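Putative Nitroreductase (PDB 3EO7) binds flavin mononucleotide and, as a member of the nitroreductase family, probably acts as an FMN-dependent oxidoreductase. Local coordinates at residues A[325-328]-A[329-333]. Residues are numbered along the deposited sequence; the frame is centred on the assembly and turned at random. Where two conformers were deposited one is given.
Sequences SDLE and ITMHK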
loop_
_atom_site.group_PDB
_atom_site.type_symbol
_atom_site.label_atom_id
_atom_site.label_comp_id
_atom_site.label_asym_id
_atom_site.label_seq_id
_atom_site.Cartn_x
_atom_site.Cartn_y
_atom_site.Cartn_z
ATOM N N SER A 325 14.738 -1.042 16.752
ATOM C CA SER A 325 13.849 -1.393 17.848
ATOM C C SER A 325 12.591 -0.517 17.947
ATOM O O SER A 325 11.502 -1.031 18.229
ATOM C CB SER A 325 14.613 -1.403 19.189
ATOM O OG SER A 325 15.216 -0.138 19.458
ATOM N N ASP A 326 12.729 0.783 17.713
ATOM C CA ASP A 326 11.581 1.681 17.816
ATOM C C ASP A 326 10.684 1.573 16.575
ATOM O O ASP A 326 9.497 1.866 16.652
ATOM C CB ASP A 326 12.035 3.111 18.124
ATOM C CG ASP A 326 12.807 3.203 19.450
ATOM O OD1 ASP A 326 12.343 2.632 20.461
ATOM O OD2 ASP A 326 13.864 3.859 19.496
ATOM N N LEU A 327 11.263 1.167 15.445
ATOM C CA LEU A 327 10.492 0.888 14.240
ATOM C C LEU A 327 9.633 -0.343 14.540
ATOM O O LEU A 327 8.445 -0.361 14.228
ATOM C CB LEU A 327 11.400 0.658 13.048
ATOM C CG LEU A 327 10.653 0.295 11.752
ATOM C CD1 LEU A 327 9.554 1.314 11.334
ATOM C CD2 LEU A 327 11.686 0.054 10.648
ATOM N N GLU A 328 10.219 -1.361 15.177
ATOM C CA GLU A 328 9.428 -2.540 15.577
ATOM C C GLU A 328 8.275 -2.213 16.508
ATOM O O GLU A 328 7.137 -2.640 16.281
ATOM C CB GLU A 328 10.303 -3.596 16.233
ATOM C CG GLU A 328 11.290 -4.180 15.290
ATOM C CD GLU A 328 11.692 -5.610 15.659
ATOM O OE1 GLU A 328 10.828 -6.556 15.693
ATOM O OE2 GLU A 328 12.903 -5.780 15.876
ATOM N N ILE A 329 8.561 -1.436 17.535
ATOM C CA ILE A 329 7.544 -1.060 18.505
ATOM C C ILE A 329 6.429 -0.248 17.822
ATOM O O ILE A 329 5.237 -0.502 18.030
ATOM C CB ILE A 329 8.157 -0.245 19.654
ATOM C CG1 ILE A 329 9.080 -1.140 20.502
ATOM C CG2 ILE A 329 7.061 0.368 20.516
ATOM C CD1 ILE A 329 9.942 -0.343 21.509
ATOM N N THR A 330 6.830 0.696 16.987
ATOM C CA THR A 330 5.897 1.522 16.247
ATOM C C THR A 330 5.012 0.692 15.298
ATOM O O THR A 330 3.793 0.883 15.274
ATOM C CB THR A 330 6.636 2.659 15.522
ATOM O OG1 THR A 330 7.083 3.618 16.510
ATOM C CG2 THR A 330 5.741 3.316 14.513
HETATM N N MSE A 331 5.606 -0.263 14.594
HETATM C CA MSE A 331 4.844 -1.115 13.702
HETATM C C MSE A 331 3.835 -1.922 14.493
HETATM O O MSE A 331 2.698 -2.112 14.068
HETATM C CB MSE A 331 5.759 -2.027 12.903
HETATM C CG MSE A 331 6.577 -1.254 11.891
HETATM SE SE MSE A 331 7.705 -2.392 10.801
HETATM C CE MSE A 331 6.369 -2.985 9.483
ATOM N N HIS A 332 4.228 -2.360 15.682
ATOM C CA HIS A 332 3.312 -3.146 16.481
ATOM C C HIS A 332 2.150 -2.330 17.061
ATOM O O HIS A 332 1.022 -2.817 17.093
ATOM C CB HIS A 332 4.065 -3.895 17.597
ATOM C CG HIS A 332 3.172 -4.769 18.417
ATOM N ND1 HIS A 332 2.665 -5.963 17.944
ATOM C CD2 HIS A 332 2.686 -4.621 19.671
ATOM C CE1 HIS A 332 1.895 -6.506 18.871
ATOM N NE2 HIS A 332 1.886 -5.710 19.926
ATOM N N LYS A 333 2.412 -1.097 17.493
ATOM C CA LYS A 333 1.397 -0.269 18.175
ATOM C C LYS A 333 0.563 0.615 17.257
ATOM O O LYS A 333 -0.445 1.188 17.683
ATOM C CB LYS A 333 2.049 0.598 19.252
ATOM C CG LYS A 333 2.825 1.772 18.760
ATOM C CD LYS A 333 3.457 2.522 19.949
ATOM C CE LYS A 333 4.270 3.735 19.488
ATOM N NZ LYS A 333 4.927 4.432 20.648
#
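T330 and D326 meet one turn apart on the short helix 325-333, where a backbone carbonyl faces two polar groups of the same residue. T330 N gives its proton to D326 O over 2.9 Å, approaching from above the carbonyl plane, 37° out of it. The hydroxyl of T330 comes close as well: with chi1 at -72°, OG1 sits next to its own backbone N and so reaches back over the preceding turn, 3.0 Å from D326 O. Q473, at the end of helix 452-473, is hydrogen-bonded to this hydroxyl through OE1.

The other carbonyls of the turn are each used by the amide four residues on: S325 O by I329 N, L327 O by M331 N at 2.9 Å, and E328 O by H332 N, the regular bonding of an alpha-helix. CG1 of I329 and CG of M331, a selenomethionine, each lie beside their own backbone N and so pass close to the oxygen which that N bonds, I329 CG1 at 3.3 Å from S325 O. Past the carbonyl of L327, its CD1 packs against M331 CG at 4.0 Å, the two side chains running at a slant to each other on the buried side, where I202 of helix 181-202 touches both.

The polar side-chain ends find partners elsewhere in the chain. E328 OE1 forms salt bridges with R76 and R80 of helix 66-82, while S325 OG is hydrogen-bonded to E322 O. The carbonyls of 325-328 are therefore satisfied within the helix, whereas the carboxylate of E328 and the hydroxyl of T330 tie it to two neighbouring helices. The helix leads directly into R334 and R335, which bind FMN, and these ties are consistent with a defined position for its C-terminal end.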